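Sortase B (Listeria monocytogenes serovar 1/2a, PDB 5JCV) anchors surface proteins to the cell wall as a transpeptidase, cleaving their C-terminal sorting signal and holding the substrate as a thioester before its transfer. Local coordinates at residues F54-N59 and I69-N74; D65-I70 and D158-L163. All coordinates share one frame; numbering follows the deposited sequence.

Contact 1: F54-N59 and I69-N74; sequences FKDYRN and IIYGHN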
loop_
_atom_site.group_PDB
_atom_site.type_symbol
_atom_site.label_atom_id
_atom_site.label_comp_id
_atom_site.label_asym_id
_atom_site.label_seq_id
_atom_site.Cartn_x
_atom_site.Cartn_y
_atom_site.Cartn_z
ATOM N N PHE A 54 -8.176 -3.544 12.533
ATOM C CA PHE A 54 -8.019 -4.376 11.353
ATOM C C PHE A 54 -9.229 -4.422 10.447
ATOM O O PHE A 54 -10.360 -4.315 10.890
ATOM C CB PHE A 54 -7.599 -5.834 11.737
ATOM C CG PHE A 54 -8.654 -6.620 12.489
ATOM C CD1 PHE A 54 -9.555 -7.422 11.816
ATOM C CD2 PHE A 54 -8.752 -6.538 13.874
ATOM C CE1 PHE A 54 -10.515 -8.163 12.506
ATOM C CE2 PHE A 54 -9.703 -7.258 14.568
ATOM C CZ PHE A 54 -10.584 -8.093 13.886
ATOM N N LYS A 55 -8.952 -4.640 9.172
ATOM C CA LYS A 55 -9.952 -4.653 8.155
ATOM C C LYS A 55 -10.443 -6.071 8.019
ATOM O O LYS A 55 -9.647 -7.035 8.073
ATOM C CB LYS A 55 -9.360 -4.143 6.827
ATOM C CG LYS A 55 -10.406 -3.979 5.717
ATOM C CD LYS A 55 -9.818 -3.839 4.314
ATOM C CE LYS A 55 -9.384 -2.434 3.981
ATOM N NZ LYS A 55 -8.879 -2.218 2.560
ATOM N N ASP A 56 -11.752 -6.191 7.833
ATOM C CA ASP A 56 -12.412 -7.469 7.674
ATOM C C ASP A 56 -11.757 -8.216 6.538
ATOM O O ASP A 56 -11.569 -7.658 5.479
ATOM C CB ASP A 56 -13.897 -7.266 7.331
ATOM C CG ASP A 56 -14.704 -8.540 7.442
ATOM O OD1 ASP A 56 -14.535 -9.469 6.628
ATOM O OD2 ASP A 56 -15.534 -8.625 8.366
ATOM N N TYR A 57 -11.458 -9.489 6.743
ATOM C CA TYR A 57 -10.758 -10.298 5.745
ATOM C C TYR A 57 -11.510 -10.443 4.431
ATOM O O TYR A 57 -10.900 -10.748 3.394
ATOM C CB TYR A 57 -10.488 -11.693 6.286
ATOM C CG TYR A 57 -11.689 -12.658 6.203
ATOM C CD1 TYR A 57 -11.938 -13.451 5.052
ATOM C CD2 TYR A 57 -12.533 -12.826 7.298
ATOM C CE1 TYR A 57 -13.016 -14.354 5.029
ATOM C CE2 TYR A 57 -13.588 -13.712 7.275
ATOM C CZ TYR A 57 -13.840 -14.469 6.151
ATOM O OH TYR A 57 -14.934 -15.329 6.207
ATOM N N ARG A 58 -12.827 -10.276 4.465
ATOM C CA ARG A 58 -13.619 -10.300 3.235
ATOM C C ARG A 58 -13.471 -9.063 2.335
ATOM O O ARG A 58 -13.941 -9.095 1.210
ATOM C CB ARG A 58 -15.099 -10.477 3.576
ATOM C CG ARG A 58 -15.435 -11.813 4.234
ATOM C CD ARG A 58 -16.872 -11.815 4.757
ATOM N NE ARG A 58 -17.027 -10.830 5.842
ATOM C CZ ARG A 58 -18.182 -10.317 6.282
ATOM N NH1 ARG A 58 -19.342 -10.659 5.752
ATOM N NH2 ARG A 58 -18.175 -9.424 7.274
ATOM N N ASN A 59 -12.876 -7.973 2.823
ATOM C CA ASN A 59 -12.818 -6.723 2.045
ATOM C C ASN A 59 -11.459 -6.582 1.430
ATOM O O ASN A 59 -10.491 -6.234 2.128
ATOM C CB ASN A 59 -13.076 -5.478 2.890
ATOM C CG ASN A 59 -14.418 -5.505 3.584
ATOM O OD1 ASN A 59 -14.487 -5.258 4.767
ATOM N ND2 ASN A 59 -15.482 -5.771 2.855
ATOM N N ILE A 69 -15.443 -3.049 6.352
ATOM C CA ILE A 69 -15.576 -3.039 7.812
ATOM C C ILE A 69 -14.216 -3.080 8.489
ATOM O O ILE A 69 -13.342 -3.906 8.157
ATOM C CB ILE A 69 -16.441 -4.217 8.303
ATOM C CG1 ILE A 69 -17.836 -4.181 7.651
ATOM C CG2 ILE A 69 -16.624 -4.210 9.821
ATOM C CD1 ILE A 69 -18.448 -5.554 7.542
ATOM N N ILE A 70 -14.064 -2.176 9.448
ATOM C CA ILE A 70 -12.869 -2.044 10.237
ATOM C C ILE A 70 -13.258 -2.282 11.714
ATOM O O ILE A 70 -14.169 -1.635 12.256
ATOM C CB ILE A 70 -12.268 -0.610 10.109
ATOM C CG1 ILE A 70 -12.131 -0.147 8.653
ATOM C CG2 ILE A 70 -10.894 -0.567 10.756
ATOM C CD1 ILE A 70 -11.278 -1.079 7.783
ATOM N N TYR A 71 -12.500 -3.146 12.360
ATOM C CA TYR A 71 -12.771 -3.627 13.665
ATOM C C TYR A 71 -11.692 -3.168 14.637
ATOM O O TYR A 71 -10.543 -2.972 14.246
ATOM C CB TYR A 71 -12.743 -5.166 13.648
ATOM C CG TYR A 71 -13.820 -5.833 12.831
ATOM C CD1 TYR A 71 -15.159 -5.839 13.250
ATOM C CD2 TYR A 71 -13.502 -6.491 11.672
ATOM C CE1 TYR A 71 -16.146 -6.447 12.498
ATOM C CE2 TYR A 71 -14.473 -7.109 10.912
ATOM C CZ TYR A 71 -15.775 -7.096 11.341
ATOM O OH TYR A 71 -16.695 -7.709 10.584
ATOM N N GLY A 72 -12.051 -3.004 15.909
ATOM C CA GLY A 72 -11.052 -2.775 16.963
ATOM C C GLY A 72 -11.669 -3.077 18.315
ATOM O O GLY A 72 -12.870 -3.078 18.428
ATOM N N HIS A 73 -10.863 -3.355 19.336
ATOM C CA HIS A 73 -11.408 -3.585 20.679
ATOM C C HIS A 73 -11.962 -2.323 21.267
ATOM O O HIS A 73 -11.473 -1.216 21.028
ATOM C CB HIS A 73 -10.341 -4.096 21.636
ATOM C CG HIS A 73 -10.044 -5.551 21.493
ATOM N ND1 HIS A 73 -10.942 -6.525 21.861
ATOM C CD2 HIS A 73 -8.942 -6.203 21.045
ATOM C CE1 HIS A 73 -10.413 -7.716 21.633
ATOM N NE2 HIS A 73 -9.205 -7.545 21.127
ATOM N N ASN A 74 -13.014 -2.503 22.037
ATOM C CA ASN A 74 -13.480 -1.491 22.942
ATOM C C ASN A 74 -12.712 -1.528 24.247
ATOM O O ASN A 74 -13.218 -2.024 25.242
ATOM C CB ASN A 74 -14.973 -1.666 23.210
ATOM C CG ASN A 74 -15.494 -0.604 24.172
ATOM O OD1 ASN A 74 -14.807 0.385 24.473
ATOM N ND2 ASN A 74 -16.688 -0.819 24.689
#
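Tyr71 sets its CB over one face of the Phe54 ring, a CH-pi contact with CB 3.8 Å from the Phe54 ring centroid. The two rings themselves lie obliquely, planes 38° apart, and touch where Phe54 CE1 comes within 3.5 Å of Tyr71 CD2. Phe54 CG sits between the backbone N and the carbonyl carbon (chi1 67°), which swings the ring in beside the tyrosine; Tyr38 and Leu39 of helix 37-40 also pack on Phe54. Farther out, the Tyr71 hydroxyl donates to Asp56 OD2 at 2.7 Å, nearly in line with that C-O bond.

This is the hairpin of strands 53-55 and 67-72 in the sortase beta barrel. Phe54 and Tyr71 form its antiparallel hydrogen-bonded pair, with both backbone bonds made. Lys55 and Ile70 are the next, non-hydrogen-bonded pair; on their face Lys55 CG rests 3.7 Å from Ile70 CD1. Asp56 N bonds to Ile69 O, and Asp56 opens a type I turn that ends at Asn59.

Ile69 lies against that turn. Its N donates to Asn59 OD1 (2.9 Å) from above the amide carbonyl plane, its CG2 reaches over a face of the Tyr71 ring, and its CD1 approaches Arg58 NH2. Arg58 grips Asp56 in a side-on, two-nitrogen salt bridge, NE to OD1 at 2.9 Å and NH2 to OD2 at 3.0 Å, while Arg58 N closes an Asx turn on the same OD1. Each carboxylate oxygen thus accepts two bonds within this group, a load that probably stabilises the charge on Asp56. Arg58 NH2 also donates to Ile125 O.

Contact 2: D65-I70 and D158-L163; sequences DKNTII and DRIITL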
loop_
_atom_site.group_PDB
_atom_site.type_symbol
_atom_site.label_atom_id
_atom_site.label_comp_id
_atom_site.label_asym_id
_atom_site.label_seq_id
_atom_site.Cartn_x
_atom_site.Cartn_y
_atom_site.Cartn_z
ATOM N N ASP A 65 -16.200 -3.163 -3.290
ATOM C CA ASP A 65 -16.796 -3.513 -1.963
ATOM C C ASP A 65 -17.764 -2.435 -1.576
ATOM O O ASP A 65 -17.364 -1.247 -1.450
ATOM C CB ASP A 65 -15.729 -3.608 -0.894
ATOM C CG ASP A 65 -14.868 -4.820 -1.052
ATOM O OD1 ASP A 65 -15.277 -5.697 -1.812
ATOM O OD2 ASP A 65 -13.758 -4.875 -0.471
ATOM N N LYS A 66 -19.034 -2.810 -1.428
ATOM C CA LYS A 66 -20.042 -1.828 -1.068
ATOM C C LYS A 66 -19.846 -1.425 0.397
ATOM O O LYS A 66 -20.073 -0.283 0.733
ATOM C CB LYS A 66 -21.482 -2.320 -1.346
ATOM C CG LYS A 66 -21.958 -2.255 -2.833
ATOM C CD LYS A 66 -22.164 -0.805 -3.377
ATOM C CE LYS A 66 -23.159 -0.762 -4.559
ATOM N NZ LYS A 66 -23.483 0.610 -5.050
ATOM N N ASN A 67 -19.365 -2.345 1.241
ATOM C CA ASN A 67 -19.261 -2.133 2.698
ATOM C C ASN A 67 -17.975 -2.734 3.236
ATOM O O ASN A 67 -17.841 -3.942 3.359
ATOM C CB ASN A 67 -20.477 -2.714 3.429
ATOM C CG ASN A 67 -20.432 -2.527 4.983
ATOM O OD1 ASN A 67 -21.028 -3.320 5.758
ATOM N ND2 ASN A 67 -19.736 -1.515 5.438
ATOM N N THR A 68 -17.039 -1.858 3.541
ATOM C CA THR A 68 -15.754 -2.204 4.069
ATOM C C THR A 68 -15.821 -2.013 5.601
ATOM O O THR A 68 -16.191 -0.915 6.094
ATOM C CB THR A 68 -14.711 -1.222 3.486
ATOM O OG1 THR A 68 -14.732 -1.264 2.037
ATOM C CG2 THR A 68 -13.333 -1.520 3.991
ATOM N N ILE A 69 -15.443 -3.049 6.352
ATOM C CA ILE A 69 -15.576 -3.039 7.812
ATOM C C ILE A 69 -14.216 -3.080 8.489
ATOM O O ILE A 69 -13.342 -3.906 8.157
ATOM C CB ILE A 69 -16.441 -4.217 8.303
ATOM C CG1 ILE A 69 -17.836 -4.181 7.651
ATOM C CG2 ILE A 69 -16.624 -4.210 9.821
ATOM C CD1 ILE A 69 -18.448 -5.554 7.542
ATOM N N ILE A 70 -14.064 -2.176 9.448
ATOM C CA ILE A 70 -12.869 -2.044 10.237
ATOM C C ILE A 70 -13.258 -2.282 11.714
ATOM O O ILE A 70 -14.169 -1.635 12.256
ATOM C CB ILE A 70 -12.268 -0.610 10.109
ATOM C CG1 ILE A 70 -12.131 -0.147 8.653
ATOM C CG2 ILE A 70 -10.894 -0.567 10.756
ATOM C CD1 ILE A 70 -11.278 -1.079 7.783
ATOM N N ASP A 158 -23.925 4.557 -3.813
ATOM C CA ASP A 158 -22.746 4.899 -3.007
ATOM C C ASP A 158 -22.065 3.650 -2.486
ATOM O O ASP A 158 -22.583 2.533 -2.619
ATOM C CB ASP A 158 -23.141 5.770 -1.825
ATOM C CG ASP A 158 -23.823 7.044 -2.246
ATOM O OD1 ASP A 158 -23.329 7.688 -3.169
ATOM O OD2 ASP A 158 -24.865 7.387 -1.656
ATOM N N ARG A 159 -20.907 3.856 -1.877
ATOM C CA ARG A 159 -20.195 2.824 -1.124
ATOM C C ARG A 159 -19.845 3.348 0.257
ATOM O O ARG A 159 -19.630 4.542 0.423
ATOM C CB ARG A 159 -18.901 2.457 -1.818
ATOM C CG ARG A 159 -19.086 1.594 -3.034
ATOM C CD ARG A 159 -17.703 1.230 -3.577
ATOM N NE ARG A 159 -16.926 2.468 -3.669
ATOM C CZ ARG A 159 -16.974 3.314 -4.696
ATOM N NH1 ARG A 159 -17.712 3.009 -5.774
ATOM N NH2 ARG A 159 -16.269 4.455 -4.644
ATOM N N ILE A 160 -19.744 2.444 1.233
ATOM C CA ILE A 160 -19.570 2.848 2.639
ATOM C C ILE A 160 -18.452 2.164 3.395
ATOM O O ILE A 160 -17.844 1.199 2.942
ATOM C CB ILE A 160 -20.850 2.659 3.462
ATOM C CG1 ILE A 160 -21.106 1.186 3.740
ATOM C CG2 ILE A 160 -22.046 3.289 2.764
ATOM C CD1 ILE A 160 -22.419 0.954 4.457
ATOM N N ILE A 161 -18.165 2.724 4.558
ATOM C CA ILE A 161 -17.203 2.152 5.468
ATOM C C ILE A 161 -17.860 2.092 6.847
ATOM O O ILE A 161 -18.596 3.004 7.229
ATOM C CB ILE A 161 -15.863 2.890 5.442
ATOM C CG1 ILE A 161 -14.988 2.509 6.637
ATOM C CG2 ILE A 161 -16.075 4.368 5.410
ATOM C CD1 ILE A 161 -13.518 2.769 6.435
ATOM N N THR A 162 -17.629 0.967 7.544
ATOM C CA THR A 162 -18.236 0.682 8.834
ATOM C C THR A 162 -17.106 0.532 9.824
ATOM O O THR A 162 -16.167 -0.272 9.608
ATOM C CB THR A 162 -19.043 -0.642 8.808
ATOM O OG1 THR A 162 -20.035 -0.589 7.783
ATOM C CG2 THR A 162 -19.745 -0.891 10.113
ATOM N N LEU A 163 -17.181 1.313 10.896
ATOM C CA LEU A 163 -16.304 1.117 12.007
ATOM C C LEU A 163 -17.087 0.387 13.108
ATOM O O LEU A 163 -18.186 0.788 13.463
ATOM C CB LEU A 163 -15.792 2.464 12.480
ATOM C CG LEU A 163 -15.089 3.343 11.467
ATOM C CD1 LEU A 163 -14.574 4.548 12.184
ATOM C CD2 LEU A 163 -13.919 2.712 10.736
HETATM O O HOH W 1 -16.657 0.056 0.772
#
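Asp65 O lies off the edge of the Arg159 guanidinium, near its plane, but the actual touch is made by the methylene Arg159 CD, 3.3 Å from that oxygen. On the opposite side of the sheet the Asn67 side chain crosses those of Ile160 and Thr162 at a slant; Phe135 and Tyr138 of helix 132-145 pack on this Asn67 and Ile160 face.

Strands 67-70 and 160-163 run parallel, 23° between their directions, a central pairing of the sortase barrel. Ile160 N donates to Lys66 O, Thr162 N to Thr68 O, and Ile70 N to Thr162 O. The remaining bond, Thr68 N to Ile160 O, is longer at 3.2 Å. Ile160 O has a second donor, a water 2.7 Å away that also donates to Asp65 O at 2.7 Å. Thr68 OG1, held beside its own backbone N (chi1 -57°), is thereby brought to the same water, 2.7 Å from it.

On the Thr68 face, Ile70 and Leu163 lie side by side, Ile70 CB 3.8 Å from Leu163 CD2, and Ile161 CD1 crosses to Ile70 CG1 at 3.9 Å. On the opposite face Thr162 runs alongside Ile69, its hydroxyl bonded to Gln180 of strand 176-182. At the start of the pairing Lys66, bent at chi2, bonds through NZ to Gly156 O and reaches Asp158 O at 3.2 Å.

Where the strands begin to pair, one water thus satisfies two backbone carbonyls, Asp65 O and Ile160 O, and joins them to the Thr68 hydroxyl; around the later pairs on that face the packing is aliphatic.

Both contacts are built on strand 67-72, which pairs with strand 53-55 on one edge in contact 1 and with strand 160-165 on the other in contact 2; their centres lie 10 Å apart and they share Ile69 and Ile70. Along the chain 54-59 comes first, then 65-70, then the overlapping 69-74, and 158-163 only after 83 further residues. A local antiparallel hairpin is thereby joined to a distant parallel partner in one mixed sheet of the sortase domain. The two also touch directly: Asn59 ND2 makes a weak hydrogen bond to Asn67 O, tying the turn after strand 53-55 to the start of strand 67-72.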